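Local coordinates for periplasmic binding protein (Veillonella parvula, PDB 4OVK) that probably captures a solute outside the cytoplasmic membrane and delivers it to an ABC transporter, as a periplasmic binding protein of the chelatase clan, at residues Y183-N188 with G216-V221; V197-I202 with G207-K212; I242-I247 with I333-T338; Y248-K251 with N256-N259. All coordinates share one frame; numbering follows the deposited sequence.

Interaction 1. Residues Y183-N188 with G216-V221; sequences YLQNKN and GSWTKV
The amide of Gln185 lies flat on one face of the Trp218 indole, the two planes only 8° apart. OE1 of Gln185 sits 3.6 Å from CG of Trp218, over the five-membered ring, while CB and CG of Gln185 cover the six-membered ring; the CG makes a CH-pi contact 3.9 Å from that ring's centroid. An extended chain with CG anti to the backbone N (chi1 -160°) carries the methylenes of Gln185 over the six-membered ring and its amide over the five-membered one.

The second aromatic contact comes from Tyr183. Its CD1 meets the rim of the indole near the plane, 3.8 Å from Trp218 CH2, and the two rings are inclined at 65°. The phenol OH is hydrogen-bonded to Asp279.

Polar contact is slight: NZ of Lys220, at the end of a fully extended chain, gives a weak hydrogen bond to OD1 of Asn188 (3.3 Å). An Asx turn, Asn188 N to Asn186 OD1, shapes the backbone there.

Trp218 also meets Phe239 edge-to-face and rests on Thr190 and Ala192 of strand 190-192, the antiparallel partner of strand 218-220. This two-stranded antiparallel pair thus packs against the end of strand 180-184, with Asn198 of helix 197-204 touching both Tyr183 and Trp218.

Interaction 2. Residues V197-I202 with G207-K212; sequences VNQLMI and GENAAK
Two side-chain amides, Gln199 and Asn209, hold the helix to the strand, each bonding to backbone of the opposite segment. NE2 of Gln199 donates to Ala211 O over 3.1 Å in an almost straight bond (173°), yet the nitrogen stands above the carbonyl plane rather than on a lone pair. The same NE2 also bonds to Ala192 O, so both of these carbonyls grip one amide group. In return, ND2 of Asn209 donates to Gln199 O, 3.1 Å away, with that oxygen close to the plane of the Asn209 amide; Thr203 OG1 is a further partner of this carbonyl. Near the C-terminal end of the helix, Gly207 N donates to Ile202 O at 2.9 Å.

Between these bonds the two amides stack, their planes 17° apart, with Gln199 OE1 3.3 Å from Asn209 CG. A bend at chi2 (-148°) turns the Gln199 amide over its neighbour. Replacing Gln199 by a leucine would probably leave the Ala211 and Ala192 carbonyls without this shared donor and the Asn209 amide without its flat stacking partner.

Ile202 also packs on the Asn209 amide: its CD1 comes within 3.2 Å of Asn209 OD1, and its CG2 packs beside the Gly207 backbone. Beyond it lie Val181 and Met292. A type I turn from Asn209 to Lys212 leads the chain out of the strand.

Strand 208-209 runs parallel to strand 180-184, and helix 197-204 lies between them in sequence: a beta-alpha-beta crossover within an alpha/beta lobe built on a four-stranded parallel sheet.

Interaction 3. Residues I242-I247 with I333-T338; sequences IRPDDI and ISINNT
Arg243, whose guanidinium lies under Ile335, has its backbone N bonded to OD2 of Asp246 at 2.9 Å, just where helix 244-248 begins. The N-H points at the oxygen at 159° and meets it from above the carboxylate plane, which fixes the backbone from which the arginine side chain sets out.

The direct contacts between the segments are apolar or nearly so. CD1 of Ile335 stands over the centre of the Arg243 guanidinium, 3.6 Å from CZ, with the side chains crossing at about a right angle. The methyl thus presses on the flat face and leaves the N-H groups, which point outward in the plane, clear of it. Arg243 reaches this position with a chain extended from CG to NE. On the same isoleucine, CG2 meets CD of Pro244 at 3.7 Å; with CG1 anti to the carbonyl carbon (chi1 -74°), the CD1 branch is directed at the arginine and CG2 at the proline. CG of Pro244 also lies 3.7 Å from OD1 of Asn336, an oxygen that also accepts from Lys270 N.

A water donates to Ile335 O at 2.8 Å. The short helix 333-336 ends in a Schellman motif with Asn337, at positive phi, as its C-prime residue.

Pro244 and Ile242 rest on Leu236 of strand 233-236, and Asn336 and Thr338 on Tyr269 of strand 268-270. The contact therefore brings the start of helix 244-248 and the C-terminal helix 333-336 together beside these adjacent strands of the parallel sheet.

Interaction 4. Residues Y248-K251 with N256-N259; sequences YQDK and NWSN
Asp250, with positive phi (43°), is the C-prime residue of the Schellman motif that ends helix 244-248, and its CA lies 6.4 Å from the CA of Asn256, bringing the two segments close there. From there the carboxylate does the joining. OD1 of Asp250 accepts from Trp257 N at 2.9 Å, nearly straight at 173° and on its syn lone pair, while lying near the plane of the indole at its edge. OD2 packs against CB of Ser258 at 3.6 Å. An alanine in place of Asp250 would probably leave Trp257 N without its acceptor and free the turn at residues 256-258 to shift away from the helix end.

That turn has a grip of its own. Asn256 OD1 accepts from both Ser258 N, at 3.1 Å, and Ser258 OG, at 2.8 Å; the hydroxyl lies in the carbonyl plane on a lone pair, and chi1 of 68° swings it back toward the asparagine.

Trp257 carries its ring inward onto Met223 and Ile226 of helix 223-229 and Val263 of helix 261-264, its NE1 bonding to Gln255. Together these features are a Schellman helix end followed by an Asx turn, with an aspartate side chain fastening one to the other in the connection between helices 244-248 and 261-264.

From the N terminus, interaction 1 opens at strand 180-184 and closes at strand 218-220; interaction 2 is nested inside that loop, and strands 180-184 and 208-209 are neighbours in one parallel sheet. The two contacts touch. Interaction 3 then closes a much longer loop, bringing residues 333-338 near the C terminus back to helix 244-248, and interaction 4 is nested within it, sharing the Asp246-Lys251 salt bridge. Leu184 of interaction 1 packs on Ile242 and Ile247 of interaction 3 and on Trp257 of interaction 4, whereas interaction 2 touches neither of those two contacts. No loops cross.

Interaction 1. Residues Y183-N188 with G216-V221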
loop_
_atom_site.group_PDB
_atom_site.type_symbol
_atom_site.label_atom_id
_atom_site.label_comp_id
_atom_site.label_asym_id
_atom_site.label_seq_id
_atom_site.Cartn_x
_atom_site.Cartn_y
_atom_site.Cartn_z
ATOM N N TYR A 183 -10.005 -8.387 9.722
ATOM C CA TYR A 183 -9.682 -7.165 9.000
ATOM C C TYR A 183 -10.990 -6.650 8.391
ATOM O O TYR A 183 -11.502 -7.209 7.424
ATOM C CB TYR A 183 -8.608 -7.441 7.940
ATOM C CG TYR A 183 -7.663 -6.272 7.644
ATOM C CD1 TYR A 183 -8.134 -5.086 7.111
ATOM C CD2 TYR A 183 -6.297 -6.370 7.897
ATOM C CE1 TYR A 183 -7.270 -4.031 6.823
ATOM C CE2 TYR A 183 -5.431 -5.320 7.635
ATOM C CZ TYR A 183 -5.920 -4.155 7.087
ATOM O OH TYR A 183 -5.055 -3.120 6.801
ATOM N N LEU A 184 -11.554 -5.626 9.025
ATOM C CA LEU A 184 -12.844 -5.061 8.647
ATOM C C LEU A 184 -12.631 -3.887 7.692
ATOM O O LEU A 184 -11.913 -2.940 8.021
ATOM C CB LEU A 184 -13.611 -4.627 9.920
ATOM C CG LEU A 184 -15.006 -4.002 9.762
ATOM C CD1 LEU A 184 -16.017 -4.971 9.150
ATOM C CD2 LEU A 184 -15.514 -3.510 11.119
ATOM N N GLN A 185 -13.231 -3.957 6.499
ATOM C CA GLN A 185 -13.031 -2.905 5.500
ATOM C C GLN A 185 -13.794 -1.621 5.802
ATOM O O GLN A 185 -13.268 -0.513 5.601
ATOM C CB GLN A 185 -13.432 -3.361 4.095
ATOM C CG GLN A 185 -12.790 -2.488 3.010
ATOM C CD GLN A 185 -13.185 -2.856 1.588
ATOM O OE1 GLN A 185 -12.447 -2.585 0.639
ATOM N NE2 GLN A 185 -14.353 -3.453 1.429
ATOM N N ASN A 186 -15.044 -1.764 6.236
ATOM C CA ASN A 186 -15.973 -0.630 6.240
ATOM C C ASN A 186 -17.119 -0.789 7.243
ATOM O O ASN A 186 -17.083 -1.685 8.085
ATOM C CB ASN A 186 -16.493 -0.393 4.815
ATOM C CG ASN A 186 -17.183 -1.597 4.222
ATOM O OD1 ASN A 186 -17.795 -2.394 4.925
ATOM N ND2 ASN A 186 -17.121 -1.712 2.896
ATOM N N LYS A 187 -18.124 0.084 7.136
ATOM C CA LYS A 187 -19.298 0.072 8.014
ATOM C C LYS A 187 -20.420 -0.835 7.513
ATOM O O LYS A 187 -21.527 -0.815 8.067
ATOM C CB LYS A 187 -19.834 1.498 8.173
ATOM C CG LYS A 187 -18.798 2.473 8.712
ATOM C CD LYS A 187 -19.382 3.851 8.991
ATOM C CE LYS A 187 -19.336 4.741 7.774
ATOM N NZ LYS A 187 -17.961 5.044 7.307
ATOM N N ASN A 188 -20.131 -1.634 6.486
ATOM C CA ASN A 188 -21.131 -2.473 5.839
ATOM C C ASN A 188 -20.747 -3.957 5.892
ATOM O O ASN A 188 -21.055 -4.713 4.975
ATOM C CB ASN A 188 -21.327 -2.008 4.386
ATOM C CG ASN A 188 -22.673 -2.416 3.810
ATOM O OD1 ASN A 188 -23.655 -2.579 4.542
ATOM N ND2 ASN A 188 -22.729 -2.571 2.485
ATOM N N GLY A 216 -12.684 -14.851 -1.381
ATOM C CA GLY A 216 -12.612 -13.520 -2.011
ATOM C C GLY A 216 -11.586 -12.617 -1.353
ATOM O O GLY A 216 -10.988 -12.995 -0.338
ATOM N N SER A 217 -11.369 -11.427 -1.921
ATOM C CA SER A 217 -10.426 -10.469 -1.326
ATOM C C SER A 217 -11.126 -9.614 -0.262
ATOM O O SER A 217 -10.685 -9.580 0.891
ATOM C CB SER A 217 -9.725 -9.616 -2.396
ATOM O OG SER A 217 -10.636 -8.823 -3.125
ATOM N N TRP A 218 -12.212 -8.949 -0.654
ATOM C CA TRP A 218 -13.093 -8.223 0.266
ATOM C C TRP A 218 -14.514 -8.768 0.097
ATOM O O TRP A 218 -15.078 -8.725 -0.999
ATOM C CB TRP A 218 -13.068 -6.717 -0.021
ATOM C CG TRP A 218 -11.715 -6.051 0.223
ATOM C CD1 TRP A 218 -10.850 -5.578 -0.724
ATOM C CD2 TRP A 218 -11.094 -5.795 1.489
ATOM N NE1 TRP A 218 -9.733 -5.049 -0.129
ATOM C CE2 TRP A 218 -9.855 -5.168 1.229
ATOM C CE3 TRP A 218 -11.460 -6.043 2.814
ATOM C CZ2 TRP A 218 -8.981 -4.779 2.244
ATOM C CZ3 TRP A 218 -10.596 -5.655 3.827
ATOM C CH2 TRP A 218 -9.366 -5.028 3.537
ATOM N N THR A 219 -15.097 -9.269 1.179
ATOM C CA THR A 219 -16.350 -10.017 1.094
ATOM C C THR A 219 -17.329 -9.640 2.204
ATOM O O THR A 219 -16.950 -9.567 3.375
ATOM C CB THR A 219 -16.056 -11.522 1.168
ATOM O OG1 THR A 219 -15.186 -11.885 0.085
ATOM C CG2 THR A 219 -17.346 -12.347 1.111
ATOM N N LYS A 220 -18.588 -9.415 1.832
ATOM C CA LYS A 220 -19.620 -9.074 2.803
ATOM C C LYS A 220 -20.069 -10.333 3.556
ATOM O O LYS A 220 -20.298 -11.381 2.954
ATOM C CB LYS A 220 -20.815 -8.385 2.121
ATOM C CG LYS A 220 -21.905 -7.967 3.097
ATOM C CD LYS A 220 -22.841 -6.906 2.538
ATOM C CE LYS A 220 -23.806 -6.442 3.621
ATOM N NZ LYS A 220 -24.762 -5.403 3.142
ATOM N N VAL A 221 -20.181 -10.212 4.877
ATOM C CA VAL A 221 -20.633 -11.299 5.745
ATOM C C VAL A 221 -21.735 -10.787 6.677
ATOM O O VAL A 221 -22.083 -9.604 6.644
ATOM C CB VAL A 221 -19.460 -11.897 6.567
ATOM C CG1 VAL A 221 -18.334 -12.348 5.639
ATOM C CG2 VAL A 221 -18.938 -10.910 7.615
#

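Interaction 2. Residues V197-I202 with G207-K212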
loop_
_atom_site.group_PDB
_atom_site.type_symbol
_atom_site.label_atom_id
_atom_site.label_comp_id
_atom_site.label_asym_id
_atom_site.label_seq_id
_atom_site.Cartn_x
_atom_site.Cartn_y
_atom_site.Cartn_z
ATOM N N VAL A 197 -4.327 -10.372 0.416
ATOM C CA VAL A 197 -2.997 -10.235 1.005
ATOM C C VAL A 197 -3.088 -9.972 2.513
ATOM O O VAL A 197 -2.192 -10.354 3.271
ATOM C CB VAL A 197 -2.186 -9.111 0.328
ATOM C CG1 VAL A 197 -2.838 -7.745 0.554
ATOM C CG2 VAL A 197 -0.738 -9.127 0.813
ATOM N N ASN A 198 -4.170 -9.338 2.948
ATOM C CA ASN A 198 -4.363 -9.067 4.381
ATOM C C ASN A 198 -4.360 -10.352 5.226
ATOM O O ASN A 198 -3.832 -10.369 6.336
ATOM C CB ASN A 198 -5.667 -8.290 4.625
ATOM C CG ASN A 198 -5.798 -7.072 3.736
ATOM O OD1 ASN A 198 -6.094 -7.184 2.541
ATOM N ND2 ASN A 198 -5.571 -5.908 4.302
ATOM N N GLN A 199 -4.941 -11.431 4.705
ATOM C CA GLN A 199 -4.927 -12.703 5.446
ATOM C C GLN A 199 -3.524 -13.318 5.472
ATOM O O GLN A 199 -3.117 -13.883 6.490
ATOM C CB GLN A 199 -5.979 -13.683 4.927
ATOM C CG GLN A 199 -7.395 -13.228 5.276
ATOM C CD GLN A 199 -8.391 -14.356 5.512
ATOM O OE1 GLN A 199 -8.039 -15.548 5.568
ATOM N NE2 GLN A 199 -9.662 -13.976 5.655
ATOM N N LEU A 200 -2.782 -13.171 4.375
ATOM C CA LEU A 200 -1.378 -13.583 4.347
ATOM C C LEU A 200 -0.586 -12.804 5.397
ATOM O O LEU A 200 0.246 -13.377 6.086
ATOM C CB LEU A 200 -0.737 -13.365 2.966
ATOM C CG LEU A 200 -1.314 -14.143 1.781
ATOM C CD1 LEU A 200 -0.540 -13.781 0.520
ATOM C CD2 LEU A 200 -1.298 -15.647 2.022
HETATM N N MSE A 201 -0.855 -11.503 5.517
HETATM C CA MSE A 201 -0.122 -10.649 6.475
HETATM C C MSE A 201 -0.483 -11.042 7.901
HETATM O O MSE A 201 0.383 -11.108 8.780
HETATM C CB MSE A 201 -0.359 -9.150 6.198
HETATM C CG MSE A 201 0.452 -8.694 4.978
HETATM SE SE MSE A 201 0.529 -6.726 4.863
HETATM C CE MSE A 201 -1.402 -6.735 4.485
ATOM N N ILE A 202 -1.754 -11.334 8.144
ATOM C CA ILE A 202 -2.183 -11.809 9.471
ATOM C C ILE A 202 -1.455 -13.112 9.847
ATOM O O ILE A 202 -0.936 -13.260 10.974
ATOM C CB ILE A 202 -3.722 -11.968 9.540
ATOM C CG1 ILE A 202 -4.382 -10.585 9.629
ATOM C CG2 ILE A 202 -4.142 -12.818 10.740
ATOM C CD1 ILE A 202 -5.885 -10.585 9.428
ATOM N N GLY A 207 -1.119 -14.385 13.614
ATOM C CA GLY A 207 -2.536 -14.367 13.942
ATOM C C GLY A 207 -3.286 -15.469 13.229
ATOM O O GLY A 207 -2.794 -16.044 12.239
ATOM N N GLU A 208 -4.470 -15.777 13.749
ATOM C CA GLU A 208 -5.406 -16.652 13.059
ATOM C C GLU A 208 -6.407 -15.746 12.372
ATOM O O GLU A 208 -6.895 -14.794 12.970
ATOM C CB GLU A 208 -6.119 -17.598 14.032
ATOM C CG GLU A 208 -7.241 -18.410 13.389
ATOM C CD GLU A 208 -7.926 -19.385 14.334
ATOM O OE1 GLU A 208 -7.487 -19.525 15.502
ATOM O OE2 GLU A 208 -8.922 -20.016 13.899
ATOM N N ASN A 209 -6.720 -16.047 11.118
ATOM C CA ASN A 209 -7.742 -15.312 10.392
ATOM C C ASN A 209 -9.156 -15.691 10.820
ATOM O O ASN A 209 -9.607 -16.814 10.573
ATOM C CB ASN A 209 -7.571 -15.562 8.906
ATOM C CG ASN A 209 -6.414 -14.793 8.345
ATOM O OD1 ASN A 209 -6.438 -13.564 8.340
ATOM N ND2 ASN A 209 -5.379 -15.500 7.897
ATOM N N ALA A 210 -9.858 -14.746 11.441
ATOM C CA ALA A 210 -11.272 -14.935 11.786
ATOM C C ALA A 210 -12.102 -15.338 10.566
ATOM O O ALA A 210 -12.990 -16.177 10.680
ATOM C CB ALA A 210 -11.851 -13.670 12.415
ATOM N N ALA A 211 -11.797 -14.741 9.409
ATOM C CA ALA A 211 -12.536 -14.985 8.157
ATOM C C ALA A 211 -11.843 -15.999 7.228
ATOM O O ALA A 211 -12.017 -15.962 6.009
ATOM C CB ALA A 211 -12.744 -13.667 7.433
ATOM N N LYS A 212 -11.076 -16.900 7.830
ATOM C CA LYS A 212 -10.343 -17.971 7.150
ATOM C C LYS A 212 -11.170 -18.756 6.123
ATOM O O LYS A 212 -10.660 -19.137 5.059
ATOM C CB LYS A 212 -9.800 -18.908 8.240
ATOM C CG LYS A 212 -9.403 -20.314 7.837
ATOM C CD LYS A 212 -9.041 -21.113 9.082
ATOM C CE LYS A 212 -10.288 -21.588 9.814
ATOM N NZ LYS A 212 -10.090 -21.587 11.282
#

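Interaction 3. Residues I242-I247 with I333-T338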
loop_
_atom_site.group_PDB
_atom_site.type_symbol
_atom_site.label_atom_id
_atom_site.label_comp_id
_atom_site.label_asym_id
_atom_site.label_seq_id
_atom_site.Cartn_x
_atom_site.Cartn_y
_atom_site.Cartn_z
ATOM N N ILE A 242 -14.398 4.536 8.881
ATOM C CA ILE A 242 -14.646 3.860 10.152
ATOM C C ILE A 242 -13.438 3.954 11.098
ATOM O O ILE A 242 -12.286 3.776 10.694
ATOM C CB ILE A 242 -15.106 2.403 9.934
ATOM C CG1 ILE A 242 -15.591 1.771 11.245
ATOM C CG2 ILE A 242 -14.003 1.575 9.292
ATOM C CD1 ILE A 242 -16.183 0.389 11.052
ATOM N N ARG A 243 -13.711 4.284 12.353
ATOM C CA ARG A 243 -12.679 4.401 13.372
ATOM C C ARG A 243 -13.079 3.611 14.604
ATOM O O ARG A 243 -14.227 3.229 14.721
ATOM C CB ARG A 243 -12.462 5.870 13.717
ATOM C CG ARG A 243 -11.637 6.546 12.653
ATOM C CD ARG A 243 -11.410 8.001 12.930
ATOM N NE ARG A 243 -10.512 8.539 11.924
ATOM C CZ ARG A 243 -10.034 9.771 11.935
ATOM N NH1 ARG A 243 -10.364 10.597 12.909
ATOM N NH2 ARG A 243 -9.210 10.170 10.974
ATOM N N PRO A 244 -12.129 3.348 15.521
ATOM C CA PRO A 244 -12.464 2.478 16.658
ATOM C C PRO A 244 -13.665 2.917 17.522
ATOM O O PRO A 244 -14.470 2.078 17.923
ATOM C CB PRO A 244 -11.172 2.478 17.474
ATOM C CG PRO A 244 -10.097 2.702 16.453
ATOM C CD PRO A 244 -10.703 3.716 15.525
ATOM N N ASP A 245 -13.784 4.204 17.810
ATOM C CA ASP A 245 -14.904 4.685 18.615
ATOM C C ASP A 245 -16.273 4.436 17.952
ATOM O O ASP A 245 -17.285 4.352 18.651
ATOM C CB ASP A 245 -14.717 6.162 18.998
ATOM C CG ASP A 245 -13.731 6.358 20.155
ATOM O OD1 ASP A 245 -13.312 5.365 20.796
ATOM O OD2 ASP A 245 -13.374 7.525 20.433
ATOM N N ASP A 246 -16.306 4.275 16.626
ATOM C CA ASP A 246 -17.559 3.888 15.929
ATOM C C ASP A 246 -18.050 2.493 16.336
ATOM O O ASP A 246 -19.261 2.234 16.422
ATOM C CB ASP A 246 -17.365 3.929 14.410
ATOM C CG ASP A 246 -16.969 5.321 13.901
ATOM O OD1 ASP A 246 -17.333 6.333 14.564
ATOM O OD2 ASP A 246 -16.293 5.403 12.841
ATOM N N ILE A 247 -17.098 1.602 16.581
ATOM C CA ILE A 247 -17.388 0.255 17.055
ATOM C C ILE A 247 -17.663 0.279 18.566
ATOM O O ILE A 247 -18.652 -0.277 19.026
ATOM C CB ILE A 247 -16.205 -0.702 16.762
ATOM C CG1 ILE A 247 -15.951 -0.872 15.256
ATOM C CG2 ILE A 247 -16.415 -2.054 17.430
ATOM C CD1 ILE A 247 -17.056 -1.525 14.462
ATOM N N ILE A 333 -1.741 6.831 16.493
ATOM C CA ILE A 333 -1.360 6.562 17.887
ATOM C C ILE A 333 -2.451 7.031 18.848
ATOM O O ILE A 333 -2.863 6.266 19.725
ATOM C CB ILE A 333 0.030 7.137 18.211
ATOM C CG1 ILE A 333 1.089 6.303 17.458
ATOM C CG2 ILE A 333 0.292 7.177 19.722
ATOM C CD1 ILE A 333 2.503 6.831 17.544
ATOM N N SER A 334 -2.932 8.260 18.664
ATOM C CA SER A 334 -4.014 8.791 19.499
ATOM C C SER A 334 -5.331 8.091 19.215
ATOM O O SER A 334 -6.066 7.733 20.154
ATOM C CB SER A 334 -4.189 10.301 19.293
ATOM O OG SER A 334 -3.065 11.010 19.788
ATOM N N ILE A 335 -5.629 7.916 17.928
ATOM C CA ILE A 335 -6.856 7.264 17.486
ATOM C C ILE A 335 -6.980 5.851 18.055
ATOM O O ILE A 335 -8.054 5.450 18.523
ATOM C CB ILE A 335 -6.951 7.270 15.925
ATOM C CG1 ILE A 335 -7.305 8.684 15.437
ATOM C CG2 ILE A 335 -7.968 6.262 15.405
ATOM C CD1 ILE A 335 -7.199 8.887 13.936
ATOM N N ASN A 336 -5.874 5.116 18.045
ATOM C CA ASN A 336 -5.850 3.727 18.497
ATOM C C ASN A 336 -5.502 3.524 19.970
ATOM O O ASN A 336 -5.558 2.404 20.458
ATOM C CB ASN A 336 -4.841 2.939 17.662
ATOM C CG ASN A 336 -5.311 2.726 16.252
ATOM O OD1 ASN A 336 -6.483 2.930 15.933
ATOM N ND2 ASN A 336 -4.391 2.323 15.389
ATOM N N ASN A 337 -5.151 4.604 20.662
ATOM C CA ASN A 337 -4.661 4.530 22.035
ATOM C C ASN A 337 -3.556 3.471 22.164
ATOM O O ASN A 337 -3.643 2.554 22.993
ATOM C CB ASN A 337 -5.819 4.260 23.014
ATOM C CG ASN A 337 -5.451 4.559 24.455
ATOM O OD1 ASN A 337 -4.488 5.284 24.739
ATOM N ND2 ASN A 337 -6.216 3.992 25.382
ATOM N N THR A 338 -2.518 3.622 21.335
ATOM C CA THR A 338 -1.337 2.740 21.350
ATOM C C THR A 338 -0.106 3.582 21.629
ATOM O O THR A 338 0.707 3.813 20.720
ATOM C CB THR A 338 -1.121 2.023 19.995
ATOM O OG1 THR A 338 -1.077 2.988 18.930
ATOM C CG2 THR A 338 -2.224 1.022 19.726
HETATM O O HOH W 1 -10.286 7.008 19.113
#

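Interaction 4. Residues Y248-K251 with N256-N259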
loop_
_atom_site.group_PDB
_atom_site.type_symbol
_atom_site.label_atom_id
_atom_site.label_comp_id
_atom_site.label_asym_id
_atom_site.label_seq_id
_atom_site.Cartn_x
_atom_site.Cartn_y
_atom_site.Cartn_z
ATOM N N TYR A 248 -16.783 0.920 19.336
ATOM C CA TYR A 248 -16.939 0.967 20.797
ATOM C C TYR A 248 -18.278 1.569 21.238
ATOM O O TYR A 248 -18.877 1.119 22.219
ATOM C CB TYR A 248 -15.789 1.761 21.446
ATOM C CG TYR A 248 -14.405 1.152 21.279
ATOM C CD1 TYR A 248 -14.199 -0.223 21.390
ATOM C CD2 TYR A 248 -13.297 1.957 21.039
ATOM C CE1 TYR A 248 -12.934 -0.771 21.243
ATOM C CE2 TYR A 248 -12.024 1.420 20.893
ATOM C CZ TYR A 248 -11.845 0.058 20.993
ATOM O OH TYR A 248 -10.586 -0.480 20.879
ATOM N N GLN A 249 -18.745 2.589 20.514
ATOM C CA GLN A 249 -20.003 3.260 20.845
ATOM C C GLN A 249 -21.198 2.796 19.998
ATOM O O GLN A 249 -22.253 3.437 20.004
ATOM C CB GLN A 249 -19.828 4.766 20.719
ATOM C CG GLN A 249 -18.715 5.338 21.585
ATOM C CD GLN A 249 -18.807 6.851 21.711
ATOM O OE1 GLN A 249 -19.904 7.421 21.768
ATOM N NE2 GLN A 249 -17.657 7.511 21.757
ATOM N N ASP A 250 -21.035 1.683 19.284
ATOM C CA ASP A 250 -22.098 1.085 18.459
ATOM C C ASP A 250 -22.854 2.136 17.660
ATOM O O ASP A 250 -24.061 2.316 17.804
ATOM C CB ASP A 250 -23.055 0.225 19.310
ATOM C CG ASP A 250 -22.545 -1.200 19.505
ATOM O OD1 ASP A 250 -22.227 -1.888 18.495
ATOM O OD2 ASP A 250 -22.474 -1.637 20.673
ATOM N N LYS A 251 -22.109 2.841 16.819
ATOM C CA LYS A 251 -22.681 3.843 15.938
ATOM C C LYS A 251 -23.206 3.258 14.637
ATOM O O LYS A 251 -23.819 3.982 13.857
ATOM C CB LYS A 251 -21.638 4.899 15.625
ATOM C CG LYS A 251 -21.065 5.582 16.856
ATOM C CD LYS A 251 -20.131 6.703 16.432
ATOM C CE LYS A 251 -19.232 7.160 17.560
ATOM N NZ LYS A 251 -18.193 8.113 17.089
ATOM N N ASN A 256 -24.342 -4.995 16.334
ATOM C CA ASN A 256 -24.072 -4.968 17.752
ATOM C C ASN A 256 -22.710 -5.618 17.986
ATOM O O ASN A 256 -22.569 -6.844 17.959
ATOM C CB ASN A 256 -25.179 -5.698 18.515
ATOM C CG ASN A 256 -25.025 -5.590 20.021
ATOM O OD1 ASN A 256 -24.020 -5.093 20.532
ATOM N ND2 ASN A 256 -26.028 -6.066 20.740
ATOM N N TRP A 257 -21.715 -4.770 18.204
ATOM C CA TRP A 257 -20.336 -5.190 18.410
ATOM C C TRP A 257 -20.000 -5.387 19.900
ATOM O O TRP A 257 -18.913 -5.843 20.213
ATOM C CB TRP A 257 -19.393 -4.146 17.790
ATOM C CG TRP A 257 -19.442 -4.145 16.293
ATOM C CD1 TRP A 257 -20.293 -3.437 15.500
ATOM C CD2 TRP A 257 -18.613 -4.908 15.414
ATOM N NE1 TRP A 257 -20.047 -3.710 14.174
ATOM C CE2 TRP A 257 -19.022 -4.612 14.091
ATOM C CE3 TRP A 257 -17.565 -5.814 15.611
ATOM C CZ2 TRP A 257 -18.411 -5.185 12.969
ATOM C CZ3 TRP A 257 -16.958 -6.390 14.490
ATOM C CH2 TRP A 257 -17.381 -6.068 13.190
ATOM N N SER A 258 -20.935 -5.073 20.802
ATOM C CA SER A 258 -20.610 -4.901 22.238
ATOM C C SER A 258 -20.099 -6.144 22.975
ATOM O O SER A 258 -19.406 -6.018 23.987
ATOM C CB SER A 258 -21.806 -4.314 23.000
ATOM O OG SER A 258 -22.884 -5.231 23.066
ATOM N N ASN A 259 -20.439 -7.330 22.475
ATOM C CA ASN A 259 -20.073 -8.583 23.131
ATOM C C ASN A 259 -18.901 -9.311 22.460
ATOM O O ASN A 259 -18.591 -10.450 22.820
ATOM C CB ASN A 259 -21.300 -9.497 23.189
ATOM C CG ASN A 259 -22.406 -8.934 24.062
ATOM O OD1 ASN A 259 -22.154 -8.433 25.162
ATOM N ND2 ASN A 259 -23.641 -9.015 23.575
#